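Local coordinates for protein carbonic anhydrase (Porphyridium purpureum, PDB 1DDZ) that probably catalyses the reversible hydration of carbon dioxide to hydrogencarbonate, as a zinc-dependent beta-class carbonic anhydrase with two zinc sites in each chain, at residues R144-I148 / Q368-Y373; H189-A193 / L267-M271; G217-L221 / N297-R301; Q355-S359 / H443-A447. Residues are numbered along the deposited sequence.

Interaction 1: R144-I148 / Q368-Y373; sequences RLGLI and QYAVQY
Segment 144-148 is a loop that runs into a helix. It lies against the C-terminal end of helix 361-373, which has a wider pi-type turn at 369-373. Nearest CA pairs are Leu-145 with Tyr-373 (9.1 Å) and Ile-148 with Gln-368 (6.9 Å). Arg-144 has positive phi (57°), and its side chain leads away. Leu-145 O takes hydrogen bonds from Tyr-373 OH (2.5 Å) and Gln-368 NE2 (3.0 Å). Leu-145 CD2 packs on Tyr-373 CZ at 3.9 Å. Gly-146 (phi 79°, psi -142°) has a backbone that calls for glycine. Ile-148 N donates to Gln-368 OE1 (2.7 Å), so the extended side chain of Gln-368 (chi1 t, chi2 t) spans the turn, giving at NE2 and accepting at OE1. Its NE2 also donates to Gln-372 OE1 (2.9 Å). Ile-148 CD1 touches Tyr-369 CB (3.7 Å), and Ile-148 CG2 meets the edge of Tyr-373 at CE1 (4.0 Å). The contact joins the chain's two carbonic anhydrase repeats. It puts Tyr-369 of the second beside the first's zinc ligand Asp-76, consistent with a beta-class site between two repeats. Ile-450 of helix 449-456 packs on Gln-368, and Leu-401 of the second subunit packs on Leu-147.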
loop_
_atom_site.group_PDB
_atom_site.type_symbol
_atom_site.label_atom_id
_atom_site.label_comp_id
_atom_site.label_asym_id
_atom_site.label_seq_id
_atom_site.Cartn_x
_atom_site.Cartn_y
_atom_site.Cartn_z
ATOM N N ARG A 144 17.794 -10.205 5.065
ATOM C CA ARG A 144 16.955 -11.392 5.028
ATOM C C ARG A 144 15.847 -11.290 6.093
ATOM O O ARG A 144 15.563 -12.263 6.789
ATOM C CB ARG A 144 17.822 -12.633 5.291
ATOM C CG ARG A 144 18.872 -12.921 4.214
ATOM C CD ARG A 144 19.847 -14.030 4.626
ATOM N NE ARG A 144 20.836 -13.545 5.594
ATOM C CZ ARG A 144 21.233 -14.211 6.680
ATOM N NH1 ARG A 144 20.728 -15.410 6.955
ATOM N NH2 ARG A 144 22.132 -13.675 7.505
ATOM N N LEU A 145 15.282 -10.098 6.272
ATOM C CA LEU A 145 14.241 -9.902 7.280
ATOM C C LEU A 145 12.819 -10.254 6.822
ATOM O O LEU A 145 11.890 -10.205 7.625
ATOM C CB LEU A 145 14.282 -8.474 7.824
ATOM C CG LEU A 145 15.538 -8.034 8.593
ATOM C CD1 LEU A 145 15.341 -6.630 9.101
ATOM C CD2 LEU A 145 15.817 -8.941 9.760
ATOM N N GLY A 146 12.644 -10.607 5.551
ATOM C CA GLY A 146 11.328 -10.951 5.047
ATOM C C GLY A 146 10.423 -9.768 4.724
ATOM O O GLY A 146 10.883 -8.720 4.242
ATOM N N LEU A 147 9.131 -9.926 5.017
ATOM C CA LEU A 147 8.107 -8.897 4.776
ATOM C C LEU A 147 8.587 -7.469 5.061
ATOM O O LEU A 147 8.521 -6.597 4.193
ATOM C CB LEU A 147 6.872 -9.191 5.639
ATOM C CG LEU A 147 5.540 -8.395 5.727
ATOM C CD1 LEU A 147 5.699 -6.933 6.094
ATOM C CD2 LEU A 147 4.777 -8.519 4.462
ATOM N N ILE A 148 9.017 -7.226 6.291
ATOM C CA ILE A 148 9.457 -5.904 6.690
ATOM C C ILE A 148 10.639 -5.310 5.908
ATOM O O ILE A 148 10.794 -4.084 5.876
ATOM C CB ILE A 148 9.743 -5.849 8.191
ATOM C CG1 ILE A 148 9.869 -4.389 8.631
ATOM C CG2 ILE A 148 10.992 -6.658 8.520
ATOM C CD1 ILE A 148 9.904 -4.223 10.095
ATOM N N GLN A 368 4.911 -7.829 12.200
ATOM C CA GLN A 368 6.045 -8.733 12.036
ATOM C C GLN A 368 7.216 -8.341 12.922
ATOM O O GLN A 368 7.775 -9.179 13.637
ATOM C CB GLN A 368 6.513 -8.789 10.583
ATOM C CG GLN A 368 7.634 -9.795 10.422
ATOM C CD GLN A 368 8.430 -9.607 9.162
ATOM O OE1 GLN A 368 8.357 -8.561 8.520
ATOM N NE2 GLN A 368 9.209 -10.618 8.804
ATOM N N TYR A 369 7.574 -7.060 12.886
ATOM C CA TYR A 369 8.671 -6.568 13.696
ATOM C C TYR A 369 8.455 -6.888 15.190
ATOM O O TYR A 369 9.364 -7.363 15.870
ATOM C CB TYR A 369 8.846 -5.065 13.495
ATOM C CG TYR A 369 10.088 -4.538 14.195
ATOM C CD1 TYR A 369 11.327 -4.601 13.568
ATOM C CD2 TYR A 369 10.028 -4.006 15.480
ATOM C CE1 TYR A 369 12.473 -4.158 14.195
ATOM C CE2 TYR A 369 11.178 -3.553 16.123
ATOM C CZ TYR A 369 12.402 -3.628 15.468
ATOM O OH TYR A 369 13.557 -3.187 16.084
ATOM N N ALA A 370 7.238 -6.662 15.686
ATOM C CA ALA A 370 6.913 -6.904 17.094
ATOM C C ALA A 370 6.819 -8.371 17.474
ATOM O O ALA A 370 7.379 -8.798 18.472
ATOM C CB ALA A 370 5.608 -6.203 17.447
ATOM N N VAL A 371 6.073 -9.131 16.690
ATOM C CA VAL A 371 5.866 -10.545 16.948
ATOM C C VAL A 371 7.084 -11.406 16.634
ATOM O O VAL A 371 7.533 -12.166 17.478
ATOM C CB VAL A 371 4.644 -11.085 16.136
ATOM C CG1 VAL A 371 4.462 -12.586 16.341
ATOM C CG2 VAL A 371 3.370 -10.346 16.535
ATOM N N GLN A 372 7.622 -11.277 15.431
ATOM C CA GLN A 372 8.762 -12.092 15.036
ATOM C C GLN A 372 10.116 -11.695 15.590
ATOM O O GLN A 372 10.872 -12.549 16.032
ATOM C CB GLN A 372 8.856 -12.162 13.528
ATOM C CG GLN A 372 9.907 -13.132 13.063
ATOM C CD GLN A 372 9.951 -13.259 11.567
ATOM O OE1 GLN A 372 9.125 -12.692 10.863
ATOM N NE2 GLN A 372 10.945 -13.978 11.064
ATOM N N TYR A 373 10.424 -10.400 15.570
ATOM C CA TYR A 373 11.718 -9.921 16.042
ATOM C C TYR A 373 11.793 -9.498 17.504
ATOM O O TYR A 373 12.693 -9.922 18.217
ATOM C CB TYR A 373 12.235 -8.843 15.084
ATOM C CG TYR A 373 12.360 -9.405 13.678
ATOM C CD1 TYR A 373 11.809 -8.757 12.578
ATOM C CD2 TYR A 373 12.979 -10.636 13.466
ATOM C CE1 TYR A 373 11.877 -9.338 11.291
ATOM C CE2 TYR A 373 13.052 -11.219 12.193
ATOM C CZ TYR A 373 12.510 -10.577 11.106
ATOM O OH TYR A 373 12.701 -11.132 9.830
HETATM O O HOH W 1 10.586 -13.439 7.693
#

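Interaction 2: H189-A193 / L267-M271; sequences HNVCA and LDSTM
Two helical segments, 189-193 and 267-271, run nearly antiparallel. Their N-to-C directions differ by 159°, and the axes approach to 11.0 Å. Nearest CA pairs are His-189 with Met-271 (6.8 Å) and Cys-192 with Leu-267 (7.7 Å). No direct hydrogen bond crosses; side chains fill the gap. His-189 is the most covered residue. Its chi1 is t and chi2 is -91°, which carries the imidazole toward helix 267-271, where it meets both Leu-267 and Met-271. Met-271 has all three chi angles m, so the side chain curls. Its CG meets the ring edge at His-189 CD2 (3.3 Å). Met-271 SD lies 5.4 Å from the centroid of the His-189 ring, also at the edge, a sulfur-aromatic contact. Leu-267 has chi1 -141° and chi2 -149°, both between wells. Its CD1 sits 3.8 Å from His-189 NE2, 3.8 Å from Cys-192 CB and 3.9 Å from Ala-193 CB. Cys-192 is m and points toward the partner helix. Asp-268 starts away, but its m rotamer brings the carboxylate closer. A water bridges the polar ends, 2.6 Å from His-189 NE2 and 2.8 Å from Asp-268 OD1, while Asp-268 OD2 accepts from Ser-265 N. This is antiparallel helix-helix packing, mostly apolar with a polar edge. Helix 172-193 lies on strands 208-214 and 222-227 through Cys-192, and helix 266-279 reaches strand 222-227 through Thr-270.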
loop_
_atom_site.group_PDB
_atom_site.type_symbol
_atom_site.label_atom_id
_atom_site.label_comp_id
_atom_site.label_asym_id
_atom_site.label_seq_id
_atom_site.Cartn_x
_atom_site.Cartn_y
_atom_site.Cartn_z
ATOM N N HIS A 189 9.733 15.985 3.101
ATOM C CA HIS A 189 9.588 16.248 1.675
ATOM C C HIS A 189 8.340 15.531 1.130
ATOM O O HIS A 189 7.555 16.095 0.348
ATOM C CB HIS A 189 10.815 15.742 0.898
ATOM C CG HIS A 189 10.650 15.830 -0.597
ATOM N ND1 HIS A 189 10.132 14.797 -1.352
ATOM C CD2 HIS A 189 10.854 16.859 -1.453
ATOM C CE1 HIS A 189 10.010 15.196 -2.611
ATOM N NE2 HIS A 189 10.444 16.442 -2.691
ATOM N N ASN A 190 8.209 14.261 1.489
ATOM C CA ASN A 190 7.090 13.439 1.041
ATOM C C ASN A 190 5.746 13.990 1.524
ATOM O O ASN A 190 4.778 14.019 0.767
ATOM C CB ASN A 190 7.296 11.988 1.481
ATOM C CG ASN A 190 8.428 11.316 0.726
ATOM O OD1 ASN A 190 8.972 11.887 -0.230
ATOM N ND2 ASN A 190 8.771 10.105 1.121
ATOM N N VAL A 191 5.687 14.459 2.766
ATOM C CA VAL A 191 4.437 15.023 3.266
ATOM C C VAL A 191 4.030 16.237 2.421
ATOM O O VAL A 191 2.891 16.327 1.974
ATOM C CB VAL A 191 4.563 15.422 4.733
ATOM C CG1 VAL A 191 3.335 16.189 5.160
ATOM C CG2 VAL A 191 4.749 14.186 5.595
ATOM N N CYS A 192 4.982 17.137 2.151
ATOM C CA CYS A 192 4.719 18.351 1.357
ATOM C C CYS A 192 4.322 18.055 -0.060
ATOM O O CYS A 192 3.589 18.837 -0.670
ATOM C CB CYS A 192 5.937 19.278 1.303
ATOM S SG CYS A 192 6.565 19.767 2.890
ATOM N N ALA A 193 4.854 16.955 -0.588
ATOM C CA ALA A 193 4.601 16.526 -1.951
ATOM C C ALA A 193 3.276 15.789 -2.168
ATOM O O ALA A 193 2.873 15.622 -3.321
ATOM C CB ALA A 193 5.781 15.675 -2.461
ATOM N N LEU A 267 9.337 23.266 -4.180
ATOM C CA LEU A 267 9.595 22.317 -3.103
ATOM C C LEU A 267 11.005 21.786 -3.176
ATOM O O LEU A 267 11.678 21.634 -2.157
ATOM C CB LEU A 267 8.616 21.144 -3.161
ATOM C CG LEU A 267 8.030 20.553 -1.868
ATOM C CD1 LEU A 267 7.753 19.060 -2.073
ATOM C CD2 LEU A 267 8.935 20.758 -0.669
ATOM N N ASP A 268 11.444 21.459 -4.382
ATOM C CA ASP A 268 12.801 20.946 -4.582
ATOM C C ASP A 268 13.827 21.925 -3.994
ATOM O O ASP A 268 14.696 21.544 -3.217
ATOM C CB ASP A 268 13.082 20.731 -6.086
ATOM C CG ASP A 268 12.356 19.510 -6.668
ATOM O OD1 ASP A 268 12.212 18.479 -5.980
ATOM O OD2 ASP A 268 11.942 19.566 -7.843
ATOM N N SER A 269 13.694 23.196 -4.342
ATOM C CA SER A 269 14.595 24.211 -3.833
ATOM C C SER A 269 14.533 24.325 -2.319
ATOM O O SER A 269 15.574 24.359 -1.650
ATOM C CB SER A 269 14.269 25.532 -4.495
ATOM O OG SER A 269 14.492 25.366 -5.873
ATOM N N THR A 270 13.319 24.344 -1.776
ATOM C CA THR A 270 13.108 24.423 -0.334
ATOM C C THR A 270 13.834 23.295 0.399
ATOM O O THR A 270 14.531 23.524 1.410
ATOM C CB THR A 270 11.603 24.342 -0.009
ATOM O OG1 THR A 270 10.940 25.495 -0.532
ATOM C CG2 THR A 270 11.386 24.307 1.484
ATOM N N MET A 271 13.694 22.080 -0.121
ATOM C CA MET A 271 14.341 20.917 0.496
ATOM C C MET A 271 15.855 20.961 0.394
ATOM O O MET A 271 16.545 20.592 1.336
ATOM C CB MET A 271 13.813 19.608 -0.089
ATOM C CG MET A 271 12.317 19.357 0.197
ATOM S SD MET A 271 11.854 19.528 1.931
ATOM C CE MET A 271 12.972 18.336 2.708
HETATM O O HOH W 2 9.817 17.923 -4.719
#

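Interaction 3: G217-L221 / N297-R301; sequences GDGKL and NENWR
Asn-297, Arg-301 and Lys-220 carry most of this contact between loop 217-221 and helical segment 297-301. Nearest CA pairs are Gly-219 with Arg-301 and Lys-220 with Asn-297, both 6.8 Å. Asn-297 (chi1 t) points its amide at the loop backbone beside Gly-219 and Leu-221. Its CG lies 3.7 Å from Leu-221 CG. Arg-301 (chi1 m, chi2 t, chi3 p) folds over the loop. Its NE donates to Asp-218 O at 2.8 Å, and Lys-220 CB lies over one guanidinium face. Lys-220 is fully extended, all t. Its NZ makes a long salt bridge to Glu-298 OE2 (3.8 Å), which also pairs with Arg-301 NH1 (2.7 Å). Gly-219 (phi 62°, psi 24°) brings its O to 3.7 Å from Trp-300 CZ3, at the ring edge; a CB would come too close to that ring. Asp-218 OD2 accepts from Lys-220 N (3.0 Å), forming an Asx turn. The turn lies in the connection between antiparallel strands 208-214 and 222-227, at the edge of the first repeat's beta-carbonic anhydrase sheet.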
loop_
_atom_site.group_PDB
_atom_site.type_symbol
_atom_site.label_atom_id
_atom_site.label_comp_id
_atom_site.label_asym_id
_atom_site.label_seq_id
_atom_site.Cartn_x
_atom_site.Cartn_y
_atom_site.Cartn_z
ATOM N N GLY A 217 17.633 10.323 25.578
ATOM C CA GLY A 217 18.491 10.685 26.699
ATOM C C GLY A 217 18.276 12.091 27.236
ATOM O O GLY A 217 18.754 12.403 28.311
ATOM N N ASP A 218 17.607 12.954 26.470
ATOM C CA ASP A 218 17.327 14.320 26.918
ATOM C C ASP A 218 15.926 14.819 26.523
ATOM O O ASP A 218 15.448 15.844 27.031
ATOM C CB ASP A 218 18.403 15.312 26.430
ATOM C CG ASP A 218 18.456 15.451 24.906
ATOM O OD1 ASP A 218 19.354 16.176 24.429
ATOM O OD2 ASP A 218 17.623 14.858 24.184
ATOM N N GLY A 219 15.288 14.101 25.599
ATOM C CA GLY A 219 13.958 14.467 25.152
ATOM C C GLY A 219 13.899 15.828 24.496
ATOM O O GLY A 219 12.825 16.410 24.378
ATOM N N LYS A 220 15.022 16.296 23.964
ATOM C CA LYS A 220 15.061 17.614 23.355
ATOM C C LYS A 220 14.860 17.560 21.866
ATOM O O LYS A 220 15.622 16.920 21.148
ATOM C CB LYS A 220 16.377 18.308 23.692
ATOM C CG LYS A 220 16.410 19.759 23.279
ATOM C CD LYS A 220 17.617 20.485 23.825
ATOM C CE LYS A 220 17.377 21.980 23.717
ATOM N NZ LYS A 220 18.459 22.852 24.258
ATOM N N LEU A 221 13.838 18.250 21.390
ATOM C CA LEU A 221 13.554 18.253 19.965
ATOM C C LEU A 221 14.526 19.153 19.214
ATOM O O LEU A 221 14.758 20.294 19.627
ATOM C CB LEU A 221 12.127 18.726 19.704
ATOM C CG LEU A 221 10.976 17.869 20.231
ATOM C CD1 LEU A 221 9.679 18.599 19.897
ATOM C CD2 LEU A 221 10.983 16.473 19.617
ATOM N N ASN A 297 8.560 22.274 24.268
ATOM C CA ASN A 297 9.295 21.048 24.565
ATOM C C ASN A 297 10.312 21.302 25.672
ATOM O O ASN A 297 10.477 20.482 26.576
ATOM C CB ASN A 297 9.998 20.520 23.311
ATOM C CG ASN A 297 10.982 19.403 23.623
ATOM O OD1 ASN A 297 10.594 18.305 24.030
ATOM N ND2 ASN A 297 12.264 19.678 23.440
ATOM N N GLU A 298 10.954 22.467 25.630
ATOM C CA GLU A 298 11.938 22.840 26.641
ATOM C C GLU A 298 11.316 22.997 28.022
ATOM O O GLU A 298 11.876 22.527 29.003
ATOM C CB GLU A 298 12.660 24.126 26.239
ATOM C CG GLU A 298 13.879 24.470 27.122
ATOM C CD GLU A 298 14.971 23.398 27.107
ATOM O OE1 GLU A 298 15.682 23.257 28.125
ATOM O OE2 GLU A 298 15.134 22.698 26.079
ATOM N N ASN A 299 10.158 23.651 28.108
ATOM C CA ASN A 299 9.488 23.831 29.405
ATOM C C ASN A 299 9.190 22.455 29.971
ATOM O O ASN A 299 9.507 22.155 31.127
ATOM C CB ASN A 299 8.181 24.623 29.274
ATOM C CG ASN A 299 8.400 26.068 28.856
ATOM O OD1 ASN A 299 7.466 26.745 28.422
ATOM N ND2 ASN A 299 9.640 26.555 28.981
ATOM N N TRP A 300 8.638 21.601 29.114
ATOM C CA TRP A 300 8.316 20.231 29.479
ATOM C C TRP A 300 9.537 19.527 30.077
ATOM O O TRP A 300 9.457 18.962 31.171
ATOM C CB TRP A 300 7.814 19.465 28.256
ATOM C CG TRP A 300 7.667 18.011 28.508
ATOM C CD1 TRP A 300 6.748 17.408 29.327
ATOM C CD2 TRP A 300 8.521 16.959 28.020
ATOM N NE1 TRP A 300 6.991 16.049 29.390
ATOM C CE2 TRP A 300 8.073 15.750 28.596
ATOM C CE3 TRP A 300 9.626 16.927 27.155
ATOM C CZ2 TRP A 300 8.686 14.525 28.336
ATOM C CZ3 TRP A 300 10.231 15.716 26.898
ATOM C CH2 TRP A 300 9.762 14.530 27.485
ATOM N N ARG A 301 10.662 19.566 29.368
ATOM C CA ARG A 301 11.886 18.932 29.840
ATOM C C ARG A 301 12.299 19.404 31.223
ATOM O O ARG A 301 12.600 18.588 32.075
ATOM C CB ARG A 301 13.040 19.210 28.893
ATOM C CG ARG A 301 12.900 18.631 27.523
ATOM C CD ARG A 301 14.130 18.982 26.755
ATOM N NE ARG A 301 15.298 18.579 27.522
ATOM C CZ ARG A 301 16.319 19.373 27.809
ATOM N NH1 ARG A 301 16.324 20.626 27.389
ATOM N NH2 ARG A 301 17.339 18.904 28.514
#

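Interaction 4: Q355-S359 / H443-A447; sequences QCIHS and HNVCA
Segment 443-447 is helical, near the C-terminal end of helix 426-447; segment 355-359 is an irregular loop. The closest CA pair is His-358 with Asn-444, 6.2 Å. His-443 does not touch the loop and stacks on Phe-17. Asn-444 (chi1 m, chi2 -2°) points toward the loop and is the most covered residue. Its ND2 donates to Cys-356 O at 3.0 Å and lies over one face of the His-358 ring. Asn-444 OD1 is 3.1 Å from His-358 CE1. A water joins Asn-444 O (2.7 Å) to His-358 ND1 (2.6 Å). Within the second repeat's alpha/beta fold, this ties the loop between strand 346-351 and helix 361-373 to a long helix beside the sheet. Val-445, with chi1 at -8° between wells, sets CG1 3.8 Å from Cys-356 SG (chi1 m); both side chains rest on strand 378-384. Ala-447 N closes the helical turn on His-443 O (2.9 Å). His-358 NE2 is hydrogen-bonded to Asp-411 of the second subunit.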
loop_
_atom_site.group_PDB
_atom_site.type_symbol
_atom_site.label_atom_id
_atom_site.label_comp_id
_atom_site.label_asym_id
_atom_site.label_seq_id
_atom_site.Cartn_x
_atom_site.Cartn_y
_atom_site.Cartn_z
ATOM N N GLN A 355 -7.475 0.224 12.272
ATOM C CA GLN A 355 -7.644 -0.820 11.260
ATOM C C GLN A 355 -6.465 -1.786 11.180
ATOM O O GLN A 355 -5.298 -1.395 11.388
ATOM C CB GLN A 355 -7.829 -0.204 9.879
ATOM C CG GLN A 355 -9.066 0.634 9.677
ATOM C CD GLN A 355 -10.311 -0.190 9.674
ATOM O OE1 GLN A 355 -10.786 -0.629 10.724
ATOM N NE2 GLN A 355 -10.882 -0.369 8.508
ATOM N N CYS A 356 -6.793 -3.051 10.917
ATOM C CA CYS A 356 -5.806 -4.123 10.757
ATOM C C CYS A 356 -6.164 -4.822 9.462
ATOM O O CYS A 356 -6.514 -6.001 9.470
ATOM C CB CYS A 356 -5.885 -5.129 11.913
ATOM S SG CYS A 356 -5.414 -4.461 13.477
ATOM N N ILE A 357 -6.113 -4.078 8.362
ATOM C CA ILE A 357 -6.438 -4.584 7.048
ATOM C C ILE A 357 -5.499 -5.739 6.689
ATOM O O ILE A 357 -4.301 -5.680 6.980
ATOM C CB ILE A 357 -6.391 -3.430 6.053
ATOM C CG1 ILE A 357 -7.463 -2.402 6.444
ATOM C CG2 ILE A 357 -6.549 -3.922 4.640
ATOM C CD1 ILE A 357 -7.278 -1.022 5.841
ATOM N N HIS A 358 -6.062 -6.815 6.127
ATOM C CA HIS A 358 -5.308 -8.025 5.766
ATOM C C HIS A 358 -4.015 -7.760 5.021
ATOM O O HIS A 358 -2.972 -8.317 5.357
ATOM C CB HIS A 358 -6.138 -8.963 4.877
ATOM C CG HIS A 358 -7.331 -9.553 5.552
ATOM N ND1 HIS A 358 -7.231 -10.282 6.711
ATOM C CD2 HIS A 358 -8.640 -9.559 5.213
ATOM C CE1 HIS A 358 -8.425 -10.722 7.060
ATOM N NE2 HIS A 358 -9.297 -10.295 6.166
ATOM N N SER A 359 -4.108 -6.924 3.989
ATOM C CA SER A 359 -2.980 -6.602 3.145
ATOM C C SER A 359 -2.303 -5.255 3.386
ATOM O O SER A 359 -1.554 -4.810 2.551
ATOM C CB SER A 359 -3.434 -6.681 1.714
ATOM O OG SER A 359 -4.711 -6.099 1.612
ATOM N N HIS A 443 -9.650 -10.416 14.735
ATOM C CA HIS A 443 -9.761 -11.580 13.882
ATOM C C HIS A 443 -8.665 -11.498 12.832
ATOM O O HIS A 443 -7.886 -12.435 12.704
ATOM C CB HIS A 443 -11.138 -11.640 13.218
ATOM C CG HIS A 443 -11.482 -12.989 12.654
ATOM N ND1 HIS A 443 -12.780 -13.385 12.399
ATOM C CD2 HIS A 443 -10.698 -14.025 12.275
ATOM C CE1 HIS A 443 -12.781 -14.597 11.883
ATOM N NE2 HIS A 443 -11.531 -15.011 11.795
ATOM N N ASN A 444 -8.576 -10.353 12.155
ATOM C CA ASN A 444 -7.568 -10.106 11.128
ATOM C C ASN A 444 -6.138 -10.317 11.630
ATOM O O ASN A 444 -5.349 -10.957 10.952
ATOM C CB ASN A 444 -7.704 -8.698 10.549
ATOM C CG ASN A 444 -8.948 -8.520 9.725
ATOM O OD1 ASN A 444 -9.712 -9.458 9.535
ATOM N ND2 ASN A 444 -9.151 -7.311 9.199
ATOM N N VAL A 445 -5.778 -9.834 12.819
ATOM C CA VAL A 445 -4.401 -10.079 13.256
ATOM C C VAL A 445 -4.180 -11.553 13.551
ATOM O O VAL A 445 -3.105 -12.068 13.301
ATOM C CB VAL A 445 -3.857 -9.114 14.403
ATOM C CG1 VAL A 445 -4.802 -7.996 14.698
ATOM C CG2 VAL A 445 -3.430 -9.842 15.639
ATOM N N CYS A 446 -5.215 -12.238 14.025
ATOM C CA CYS A 446 -5.125 -13.665 14.331
ATOM C C CYS A 446 -4.941 -14.482 13.055
ATOM O O CYS A 446 -4.250 -15.511 13.045
ATOM C CB CYS A 446 -6.391 -14.139 15.047
ATOM S SG CYS A 446 -6.521 -13.565 16.762
ATOM N N ALA A 447 -5.565 -14.008 11.982
ATOM C CA ALA A 447 -5.499 -14.660 10.696
ATOM C C ALA A 447 -4.231 -14.337 9.872
ATOM O O ALA A 447 -4.010 -14.969 8.852
ATOM C CB ALA A 447 -6.771 -14.351 9.899
HETATM O O HOH W 3 -5.416 -11.347 8.263
#

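In the fold
Interactions 1, 2 and 4 are buried and touch the second subunit. Interaction 3 is partly buried, and the other subunit does not reach it. Interaction 1 joins the two repeats directly, through hydrogen bonds between side chains of the helix and the backbone of 145-148. Interaction 4 lies within the second repeat; its centre is 16 Å from that of interaction 1. Helix 361-373 carries one side of interaction 1, and the loop leading to it belongs to interaction 4. Interactions 2 and 3 place consecutive helices, 266-279 and 292-307, against the first repeat. Interaction 2 is largely apolar with a bridging water; interaction 3, more exposed, uses a salt-bridge network.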